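Dockerin type 1 (Clostridium thermocellum, PDB 4DH2) binds a type I cohesin of a cellulosome anchoring protein through its calcium-loaded dockerin domain, and as a whole protein probably hydrolyses O-glycosidic bonds. Local coordinates at residues K25-I28 / A33-P36; G44-D49 / D54-Y59; N58-Y63 / R69-N74. All blocks are in the same frame, centred on the assembly; numbering follows the deposited sequence.

Contacts 1 and 3 each fold the chain that follows a helix back onto it through a tyrosine-phenylalanine stack; they lie on opposite sides of the chain's centre, centres about 18 Å apart, and are only partly buried, with exposed residues at their borders (Ala33, Asp34; Arg69, Glu70, Pro72). Contact 2 lies deeper, four of its seven touching residues buried, and is polar: carboxylate and amide oxygens converge on calcium. It shares Asn58 and Tyr59 of helix 54-64 with contact 3, and the backbone of Val46 meets that of Lys73, joining metal loop and segment 69-74. Contact 1, on helix 18-28, reaches contact 2 by packing alone, Lys25 lying against Cys57, and Ile28 against Asp54 and Cys57.

Contact 1: K25-I28 / A33-P36; sequences KRYI and ADFP
Tyr27, at the end of helix 18-28, and Ala33, on the returning loop, bring their CA atoms to 6.2 Å, the closest backbone approach between the helical segment 25-28 and the irregular segment 33-36. The chain has turned back within a few residues, and the join is made mainly by two aromatic rings. Tyr27 and Phe35 form an offset stack, centroids 4.0 Å apart and planes only 12° from parallel. Each ring places an atom over the centre of the other: Phe35 CE2 sits above the Tyr27 ring and Tyr27 CD1 above that of Phe35. The two side chains reach this overlap from directions at about a right angle, so the rings lie flat together while their stems diverge. Phe35 pushes its far end towards the helix, CE1 coming to 3.4 Å from Tyr27 CB and CZ to 3.5 Å from Tyr27 CG. The tyrosine ring is carried out from the helix to meet it by a first torsion of 172°, which sets CG opposite the backbone N.

The loop backbone then borders the tyrosine. Asp34 CA lies at the ring's edge, near its plane, 3.9 Å from Tyr27 CD1, and Ala33 O approaches Tyr27 CE1 obliquely at the same distance. The Asp34 carboxylate runs alongside the ring with its plane turned by 50°, a looser neighbour than the phenylalanine. In the dockerin fold this stack closes the link between helix 18-28 and helix 40-44. Asp40 of the latter is touched by both side chains, while Phe35 also packs on Met24 of the former and on Val10 of the first calcium-binding loop. From the same turn, Lys25 and Arg26 reach the cohesin chain, and Ile28 packs against helix 54-64.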
loop_
_atom_site.group_PDB
_atom_site.type_symbol
_atom_site.label_atom_id
_atom_site.label_comp_id
_atom_site.label_asym_id
_atom_site.label_seq_id
_atom_site.Cartn_x
_atom_site.Cartn_y
_atom_site.Cartn_z
ATOM N N LYS B 25 -4.641 -8.922 -13.596
ATOM C CA LYS B 25 -4.251 -7.996 -14.665
ATOM C C LYS B 25 -3.652 -8.715 -15.851
ATOM O O LYS B 25 -4.023 -8.428 -17.023
ATOM C CB LYS B 25 -3.280 -6.925 -14.150
ATOM C CG LYS B 25 -3.966 -5.742 -13.473
ATOM C CD LYS B 25 -2.997 -4.560 -13.357
ATOM C CE LYS B 25 -3.547 -3.350 -12.558
ATOM N NZ LYS B 25 -2.491 -2.250 -12.281
ATOM N N ARG B 26 -2.715 -9.624 -15.596
ATOM C CA ARG B 26 -2.088 -10.362 -16.697
ATOM C C ARG B 26 -3.074 -11.254 -17.391
ATOM O O ARG B 26 -3.017 -11.433 -18.591
ATOM C CB ARG B 26 -0.919 -11.198 -16.172
ATOM C CG ARG B 26 0.214 -10.294 -15.731
ATOM C CD ARG B 26 1.405 -11.098 -15.170
ATOM N NE ARG B 26 2.382 -10.143 -14.686
ATOM C CZ ARG B 26 3.500 -10.460 -14.047
ATOM N NH1 ARG B 26 3.799 -11.731 -13.861
ATOM N NH2 ARG B 26 4.305 -9.502 -13.617
ATOM N N TYR B 27 -3.994 -11.819 -16.630
ATOM C CA TYR B 27 -4.982 -12.687 -17.224
ATOM C C TYR B 27 -5.911 -11.911 -18.165
ATOM O O TYR B 27 -6.157 -12.367 -19.285
ATOM C CB TYR B 27 -5.756 -13.388 -16.117
ATOM C CG TYR B 27 -6.956 -14.187 -16.553
ATOM C CD1 TYR B 27 -6.902 -15.576 -16.603
ATOM C CD2 TYR B 27 -8.161 -13.563 -16.816
ATOM C CE1 TYR B 27 -8.006 -16.323 -16.956
ATOM C CE2 TYR B 27 -9.270 -14.297 -17.195
ATOM C CZ TYR B 27 -9.194 -15.682 -17.260
ATOM O OH TYR B 27 -10.313 -16.434 -17.606
ATOM N N ILE B 28 -6.386 -10.753 -17.730
ATOM C CA ILE B 28 -7.291 -9.952 -18.577
ATOM C C ILE B 28 -6.546 -9.443 -19.805
ATOM O O ILE B 28 -7.133 -9.319 -20.880
ATOM C CB ILE B 28 -7.955 -8.826 -17.791
ATOM C CG1 ILE B 28 -8.875 -9.420 -16.721
ATOM C CG2 ILE B 28 -8.773 -7.914 -18.717
ATOM C CD1 ILE B 28 -9.193 -8.426 -15.646
ATOM N N ALA B 33 -2.630 -17.155 -20.019
ATOM C CA ALA B 33 -3.800 -17.734 -20.661
ATOM C C ALA B 33 -4.806 -18.118 -19.604
ATOM O O ALA B 33 -6.007 -18.074 -19.844
ATOM C CB ALA B 33 -3.412 -18.948 -21.458
ATOM N N ASP B 34 -4.309 -18.483 -18.423
ATOM C CA ASP B 34 -5.179 -18.954 -17.358
ATOM C C ASP B 34 -4.604 -18.700 -15.960
ATOM O O ASP B 34 -3.416 -18.434 -15.815
ATOM C CB ASP B 34 -5.449 -20.444 -17.533
ATOM C CG ASP B 34 -6.848 -20.822 -17.129
ATOM O OD1 ASP B 34 -7.424 -20.099 -16.295
ATOM O OD2 ASP B 34 -7.374 -21.823 -17.654
ATOM N N PHE B 35 -5.468 -18.758 -14.952
ATOM C CA PHE B 35 -5.046 -18.635 -13.551
ATOM C C PHE B 35 -4.439 -19.934 -13.044
ATOM O O PHE B 35 -4.781 -21.015 -13.527
ATOM C CB PHE B 35 -6.233 -18.281 -12.658
ATOM C CG PHE B 35 -6.741 -16.893 -12.839
ATOM C CD1 PHE B 35 -5.883 -15.815 -12.812
ATOM C CD2 PHE B 35 -8.087 -16.665 -13.013
ATOM C CE1 PHE B 35 -6.357 -14.539 -12.963
ATOM C CE2 PHE B 35 -8.568 -15.389 -13.168
ATOM C CZ PHE B 35 -7.706 -14.327 -13.150
ATOM N N PRO B 36 -3.534 -19.840 -12.057
ATOM C CA PRO B 36 -3.053 -21.084 -11.440
ATOM C C PRO B 36 -4.171 -21.851 -10.720
ATOM O O PRO B 36 -4.172 -23.079 -10.702
ATOM C CB PRO B 36 -2.006 -20.598 -10.433
ATOM C CG PRO B 36 -1.524 -19.278 -10.989
ATOM C CD PRO B 36 -2.732 -18.665 -11.665
#

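Contact 2: G44-D49 / D54-Y59; sequences GDVNGD and DIDCNY. With CA (calcium ion), chain I; SO4 (sulfate ion), chain J; SO4 (sulfate ion), chain K.
Asp56 OD1 does double duty: it binds calcium and also accepts the backbone N-H of Val46 across the loop. That bond, 2.9 Å from Val46 N to Asp56 OD1, is bent and arrives from above the carboxylate plane, 42° out of it. Asp56 is the twelfth residue of this EF-hand loop and grips the metal with both oxygens, each 2.5 Å from the calcium. Asp45, Asn47 and Asp49 each give their OD1, a water adds another ligand, and the backbone oxygen of Val51 completes seven. The oxygens crowd together, Asn47 OD1 standing 3.1 Å from Asp56 OD1, a closeness the shared cation makes tolerable. The Asn47 amide crosses the Asp56 carboxylate with planes 80° apart. While its oxygen faces the metal, ND2 bonds Asp49 OD2 and also a sulfate, probably from the crystallisation liquor, at 3.0 Å from ND2 to sulfate O3. Tyr59 OH lies within hydrogen-bonding distance of two oxygens of the same sulfate, the nearer, O1, at 2.9 Å from OH. Asp45 OD2 takes the N-H of Asn50, which steadies the loop. Beside the polar shell, Val46 CG2 rests 3.5 Å from Tyr59 CB.

The site thus ties the loop after helix 40-44 to the first turns of helix 54-64, whose Cys57, pointing away from the loop, packs on Met24 and Lys25 of helix 18-28, Met24 also meeting Asp56.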
loop_
_atom_site.group_PDB
_atom_site.type_symbol
_atom_site.label_atom_id
_atom_site.label_comp_id
_atom_site.label_asym_id
_atom_site.label_seq_id
_atom_site.Cartn_x
_atom_site.Cartn_y
_atom_site.Cartn_z
ATOM N N GLY B 44 -12.224 -15.762 -9.909
ATOM C CA GLY B 44 -11.954 -14.501 -10.592
ATOM C C GLY B 44 -13.123 -13.575 -10.757
ATOM O O GLY B 44 -12.914 -12.375 -10.943
ATOM N N ASP B 45 -14.352 -14.108 -10.762
ATOM C CA ASP B 45 -15.537 -13.263 -10.896
ATOM C C ASP B 45 -15.966 -12.866 -9.490
ATOM O O ASP B 45 -16.775 -13.563 -8.863
ATOM C CB ASP B 45 -16.681 -14.013 -11.569
ATOM C CG ASP B 45 -17.990 -13.252 -11.523
ATOM O OD1 ASP B 45 -17.956 -12.018 -11.471
ATOM O OD2 ASP B 45 -19.076 -13.891 -11.525
ATOM N N VAL B 46 -15.416 -11.766 -8.991
ATOM C CA VAL B 46 -15.586 -11.433 -7.576
ATOM C C VAL B 46 -16.868 -10.660 -7.292
ATOM O O VAL B 46 -17.297 -10.593 -6.141
ATOM C CB VAL B 46 -14.400 -10.644 -7.017
ATOM C CG1 VAL B 46 -13.119 -11.411 -7.180
ATOM C CG2 VAL B 46 -14.289 -9.288 -7.682
ATOM N N ASN B 47 -17.469 -10.069 -8.318
ATOM C CA ASN B 47 -18.733 -9.347 -8.139
ATOM C C ASN B 47 -19.931 -10.211 -8.518
ATOM O O ASN B 47 -21.075 -9.825 -8.299
ATOM C CB ASN B 47 -18.762 -8.001 -8.877
ATOM C CG ASN B 47 -18.777 -8.152 -10.374
ATOM O OD1 ASN B 47 -18.251 -9.110 -10.887
ATOM N ND2 ASN B 47 -19.347 -7.185 -11.075
ATOM N N GLY B 48 -19.652 -11.377 -9.088
ATOM C CA GLY B 48 -20.675 -12.372 -9.347
ATOM C C GLY B 48 -21.608 -12.042 -10.500
ATOM O O GLY B 48 -22.779 -12.405 -10.457
ATOM N N ASP B 49 -21.106 -11.361 -11.528
ATOM C CA ASP B 49 -21.897 -11.104 -12.727
ATOM C C ASP B 49 -21.609 -12.138 -13.813
ATOM O O ASP B 49 -22.047 -11.992 -14.958
ATOM C CB ASP B 49 -21.675 -9.682 -13.265
ATOM C CG ASP B 49 -20.228 -9.393 -13.603
ATOM O OD1 ASP B 49 -19.394 -10.302 -13.460
ATOM O OD2 ASP B 49 -19.933 -8.251 -14.019
ATOM N N ASP B 54 -12.289 -6.207 -16.223
ATOM C CA ASP B 54 -11.612 -5.168 -15.471
ATOM C C ASP B 54 -12.433 -4.719 -14.245
ATOM O O ASP B 54 -11.887 -4.166 -13.282
ATOM C CB ASP B 54 -11.165 -4.034 -16.416
ATOM C CG ASP B 54 -9.878 -4.421 -17.221
ATOM O OD1 ASP B 54 -8.880 -4.873 -16.589
ATOM O OD2 ASP B 54 -9.863 -4.320 -18.477
ATOM N N ILE B 55 -13.735 -4.973 -14.241
ATOM C CA ILE B 55 -14.523 -4.685 -13.050
ATOM C C ILE B 55 -14.045 -5.514 -11.855
ATOM O O ILE B 55 -13.960 -5.028 -10.727
ATOM C CB ILE B 55 -16.005 -4.952 -13.303
ATOM C CG1 ILE B 55 -16.515 -3.976 -14.366
ATOM C CG2 ILE B 55 -16.798 -4.820 -11.991
ATOM C CD1 ILE B 55 -17.897 -4.339 -14.924
ATOM N N ASP B 56 -13.727 -6.775 -12.115
ATOM C CA ASP B 56 -13.190 -7.640 -11.084
ATOM C C ASP B 56 -11.830 -7.174 -10.633
ATOM O O ASP B 56 -11.542 -7.161 -9.433
ATOM C CB ASP B 56 -13.092 -9.062 -11.606
ATOM C CG ASP B 56 -14.437 -9.586 -11.989
ATOM O OD1 ASP B 56 -15.244 -9.794 -11.078
ATOM O OD2 ASP B 56 -14.715 -9.717 -13.196
ATOM N N CYS B 57 -11.001 -6.771 -11.594
ATOM C CA CYS B 57 -9.689 -6.222 -11.249
ATOM C C CYS B 57 -9.840 -5.006 -10.344
ATOM O O CYS B 57 -9.118 -4.846 -9.359
ATOM C CB CYS B 57 -8.946 -5.809 -12.503
ATOM S SG CYS B 57 -7.169 -5.908 -12.299
ATOM N N ASN B 58 -10.778 -4.126 -10.688
ATOM C CA ASN B 58 -11.022 -2.949 -9.856
ATOM C C ASN B 58 -11.504 -3.304 -8.459
ATOM O O ASN B 58 -11.148 -2.636 -7.478
ATOM C CB ASN B 58 -12.022 -2.024 -10.527
ATOM C CG ASN B 58 -12.042 -0.657 -9.879
ATOM O OD1 ASN B 58 -11.077 0.096 -9.983
ATOM N ND2 ASN B 58 -13.110 -0.352 -9.175
ATOM N N TYR B 59 -12.305 -4.365 -8.328
ATOM C CA TYR B 59 -12.736 -4.796 -7.009
ATOM C C TYR B 59 -11.545 -5.282 -6.232
ATOM O O TYR B 59 -11.444 -5.031 -5.033
ATOM C CB TYR B 59 -13.802 -5.896 -7.045
ATOM C CG TYR B 59 -15.196 -5.357 -7.083
ATOM C CD1 TYR B 59 -15.912 -5.328 -8.265
ATOM C CD2 TYR B 59 -15.791 -4.849 -5.943
ATOM C CE1 TYR B 59 -17.197 -4.811 -8.317
ATOM C CE2 TYR B 59 -17.066 -4.329 -5.975
ATOM C CZ TYR B 59 -17.770 -4.322 -7.155
ATOM O OH TYR B 59 -19.039 -3.802 -7.172
HETATM CA CA CA I . -17.139 -10.142 -12.664
HETATM S S SO4 J . -20.941 -4.096 -10.196
HETATM O O1 SO4 J . -19.991 -3.043 -9.852
HETATM O O2 SO4 J . -20.688 -4.468 -11.588
HETATM O O3 SO4 J . -20.795 -5.232 -9.294
HETATM O O4 SO4 J . -22.313 -3.604 -10.051
HETATM S S SO4 K . -12.960 3.365 -7.618
HETATM O O1 SO4 K . -11.902 4.365 -7.736
HETATM O O2 SO4 K . -13.650 3.253 -8.906
HETATM O O3 SO4 K . -12.367 2.074 -7.275
HETATM O O4 SO4 K . -13.900 3.750 -6.560
HETATM O O HOH W 1 -17.301 -8.254 -13.964
#

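Contact 3: N58-Y63 / R69-N74; sequences NYLKRY and REFPKN. With SO4 (sulfate ion), chain K; SO4 (sulfate ion), chain J.
Phe71 is the main bump of this contact, filling the hollow between Tyr59, Leu60 and Tyr63 on one side of helix 54-64. In this dockerin fold of paired calcium loops, segment 69-74 turns back along the helix, repeating the tyrosine-phenylalanine pairing of 27 and 35. Tyr63 supplies one wall of the hollow. Its ring and that of Phe71 make an offset stack with centroids 4.8 Å apart and planes 25° from parallel, a looser and more slipped overlap in which Phe71 CE2 lies towards the rim of the tyrosine. The floor is formed nearer the helix: Tyr63 CB is 3.6 Å from Phe71 CE1, and Tyr63 CG lies at the same distance from Phe71 CZ. With CG trans to its backbone N (chi1 178°), the Tyr63 ring lies alongside the backbone of segment 69-74, where Arg69 O comes obliquely to 3.5 Å from Tyr63 CE1. Leu60 points away at its root but bends its end back, so that CD1 meets Phe71 CZ at 4.1 Å deep in the pocket.

The second bump is Pro72, next along the segment. It lies over a face of the Tyr59 ring, its CD 4.1 Å from the ring centroid in a CH-pi contact, while CG presses on CE2 near the rim. Pro72 comes over the same side of the ring that meets the metal loop, so segment and loop sit next to each other on it. Lys73 continues the attachment, its backbone bonded to that of Val46 and its NZ to the carbonyls of Asp45 and Trp42. Lys61 leaves the helix away from segment 69-74; its NZ forms a salt bridge with Asp79 of the cohesin chain. At the base of the hollow, Phe71 CE1 brings the ring edge to 3.5 Å from Tyr59 O, the acceptor of the Tyr63 N-H within the helix.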
loop_
_atom_site.group_PDB
_atom_site.type_symbol
_atom_site.label_atom_id
_atom_site.label_comp_id
_atom_site.label_asym_id
_atom_site.label_seq_id
_atom_site.Cartn_x
_atom_site.Cartn_y
_atom_site.Cartn_z
ATOM N N ASN B 58 -10.778 -4.126 -10.688
ATOM C CA ASN B 58 -11.022 -2.949 -9.856
ATOM C C ASN B 58 -11.504 -3.304 -8.459
ATOM O O ASN B 58 -11.148 -2.636 -7.478
ATOM C CB ASN B 58 -12.022 -2.024 -10.527
ATOM C CG ASN B 58 -12.042 -0.657 -9.879
ATOM O OD1 ASN B 58 -11.077 0.096 -9.983
ATOM N ND2 ASN B 58 -13.110 -0.352 -9.175
ATOM N N TYR B 59 -12.305 -4.365 -8.328
ATOM C CA TYR B 59 -12.736 -4.796 -7.009
ATOM C C TYR B 59 -11.545 -5.282 -6.232
ATOM O O TYR B 59 -11.444 -5.031 -5.033
ATOM C CB TYR B 59 -13.802 -5.896 -7.045
ATOM C CG TYR B 59 -15.196 -5.357 -7.083
ATOM C CD1 TYR B 59 -15.912 -5.328 -8.265
ATOM C CD2 TYR B 59 -15.791 -4.849 -5.943
ATOM C CE1 TYR B 59 -17.197 -4.811 -8.317
ATOM C CE2 TYR B 59 -17.066 -4.329 -5.975
ATOM C CZ TYR B 59 -17.770 -4.322 -7.155
ATOM O OH TYR B 59 -19.039 -3.802 -7.172
ATOM N N LEU B 60 -10.637 -5.992 -6.892
ATOM C CA LEU B 60 -9.423 -6.417 -6.195
ATOM C C LEU B 60 -8.629 -5.205 -5.697
ATOM O O LEU B 60 -8.136 -5.215 -4.560
ATOM C CB LEU B 60 -8.505 -7.280 -7.059
ATOM C CG LEU B 60 -8.614 -8.780 -6.889
ATOM C CD1 LEU B 60 -9.955 -9.235 -7.426
ATOM C CD2 LEU B 60 -7.478 -9.460 -7.622
ATOM N N LYS B 61 -8.510 -4.172 -6.540
ATOM C CA LYS B 61 -7.801 -2.952 -6.166
ATOM C C LYS B 61 -8.464 -2.357 -4.935
ATOM O O LYS B 61 -7.775 -2.022 -3.967
ATOM C CB LYS B 61 -7.799 -1.948 -7.319
ATOM C CG LYS B 61 -7.183 -0.591 -7.004
ATOM C CD LYS B 61 -7.383 0.460 -8.110
ATOM C CE LYS B 61 -6.409 0.258 -9.269
ATOM N NZ LYS B 61 -6.175 1.483 -10.125
ATOM N N ARG B 62 -9.790 -2.221 -4.964
ATOM C CA ARG B 62 -10.548 -1.682 -3.812
ATOM C C ARG B 62 -10.325 -2.476 -2.526
ATOM O O ARG B 62 -10.205 -1.916 -1.417
ATOM C CB ARG B 62 -12.058 -1.618 -4.131
ATOM C CG ARG B 62 -12.436 -0.540 -5.120
ATOM C CD ARG B 62 -13.930 -0.596 -5.411
ATOM N NE ARG B 62 -14.330 0.363 -6.413
ATOM C CZ ARG B 62 -15.532 0.383 -6.987
ATOM N NH1 ARG B 62 -16.445 -0.526 -6.656
ATOM N NH2 ARG B 62 -15.822 1.309 -7.896
ATOM N N TYR B 63 -10.290 -3.789 -2.661
ATOM C CA TYR B 63 -10.058 -4.667 -1.537
ATOM C C TYR B 63 -8.658 -4.432 -0.987
ATOM O O TYR B 63 -8.478 -4.294 0.221
ATOM C CB TYR B 63 -10.240 -6.107 -1.999
ATOM C CG TYR B 63 -9.983 -7.160 -0.945
ATOM C CD1 TYR B 63 -11.006 -7.624 -0.129
ATOM C CD2 TYR B 63 -8.725 -7.701 -0.783
ATOM C CE1 TYR B 63 -10.761 -8.613 0.834
ATOM C CE2 TYR B 63 -8.470 -8.673 0.174
ATOM C CZ TYR B 63 -9.491 -9.122 0.977
ATOM O OH TYR B 63 -9.225 -10.099 1.922
ATOM N N ARG B 69 -14.193 -4.602 2.461
ATOM C CA ARG B 69 -13.663 -5.645 3.336
ATOM C C ARG B 69 -13.897 -6.998 2.729
ATOM O O ARG B 69 -13.283 -7.986 3.133
ATOM C CB ARG B 69 -14.355 -5.619 4.711
ATOM C CG ARG B 69 -13.906 -4.507 5.647
ATOM C CD ARG B 69 -14.435 -4.711 7.078
ATOM N NE ARG B 69 -13.566 -5.579 7.880
ATOM C CZ ARG B 69 -13.577 -5.642 9.211
ATOM N NH1 ARG B 69 -12.745 -6.460 9.845
ATOM N NH2 ARG B 69 -14.413 -4.887 9.917
ATOM N N GLU B 70 -14.820 -7.054 1.774
ATOM C CA GLU B 70 -15.090 -8.303 1.080
ATOM C C GLU B 70 -15.650 -7.989 -0.305
ATOM O O GLU B 70 -16.003 -6.850 -0.599
ATOM C CB GLU B 70 -16.132 -9.124 1.839
ATOM C CG GLU B 70 -17.490 -8.451 1.839
ATOM C CD GLU B 70 -18.436 -9.019 2.874
ATOM O OE1 GLU B 70 -18.378 -10.237 3.142
ATOM O OE2 GLU B 70 -19.240 -8.236 3.421
ATOM N N PHE B 71 -15.757 -9.028 -1.121
ATOM C CA PHE B 71 -16.275 -8.902 -2.477
ATOM C C PHE B 71 -17.780 -9.131 -2.508
ATOM O O PHE B 71 -18.338 -9.818 -1.656
ATOM C CB PHE B 71 -15.573 -9.906 -3.388
ATOM C CG PHE B 71 -14.099 -9.689 -3.466
ATOM C CD1 PHE B 71 -13.594 -8.507 -4.025
ATOM C CD2 PHE B 71 -13.220 -10.627 -2.987
ATOM C CE1 PHE B 71 -12.225 -8.276 -4.077
ATOM C CE2 PHE B 71 -11.845 -10.401 -3.048
ATOM C CZ PHE B 71 -11.361 -9.220 -3.596
ATOM N N PRO B 72 -18.440 -8.559 -3.501
ATOM C CA PRO B 72 -19.897 -8.693 -3.564
ATOM C C PRO B 72 -20.350 -10.145 -3.558
ATOM O O PRO B 72 -21.337 -10.460 -2.887
ATOM C CB PRO B 72 -20.254 -8.001 -4.873
ATOM C CG PRO B 72 -19.175 -6.975 -5.042
ATOM C CD PRO B 72 -17.923 -7.580 -4.477
ATOM N N LYS B 73 -19.636 -11.022 -4.261
ATOM C CA LYS B 73 -20.012 -12.430 -4.288
ATOM C C LYS B 73 -19.523 -13.148 -3.028
ATOM O O LYS B 73 -18.415 -12.898 -2.573
ATOM C CB LYS B 73 -19.417 -13.091 -5.521
ATOM C CG LYS B 73 -19.722 -14.571 -5.657
ATOM C CD LYS B 73 -19.246 -15.124 -6.999
ATOM C CE LYS B 73 -17.829 -15.701 -6.896
ATOM N NZ LYS B 73 -17.294 -16.199 -8.213
ATOM N N ASN B 74 -20.327 -14.060 -2.482
ATOM C CA ASN B 74 -19.956 -14.754 -1.239
ATOM C C ASN B 74 -20.018 -16.280 -1.336
ATOM O O ASN B 74 -20.597 -16.824 -2.272
ATOM C CB ASN B 74 -20.856 -14.291 -0.088
ATOM C CG ASN B 74 -20.405 -12.974 0.508
ATOM O OD1 ASN B 74 -19.381 -12.909 1.192
ATOM N ND2 ASN B 74 -21.168 -11.917 0.258
HETATM S S SO4 K . -12.960 3.365 -7.618
HETATM O O1 SO4 K . -11.902 4.365 -7.736
HETATM O O2 SO4 K . -13.650 3.253 -8.906
HETATM O O3 SO4 K . -12.367 2.074 -7.275
HETATM O O4 SO4 K . -13.900 3.750 -6.560
HETATM S S SO4 J . -20.941 -4.096 -10.196
HETATM O O1 SO4 J . -19.991 -3.043 -9.852
HETATM O O2 SO4 J . -20.688 -4.468 -11.588
HETATM O O3 SO4 J . -20.795 -5.232 -9.294
HETATM O O4 SO4 J . -22.313 -3.604 -10.051
#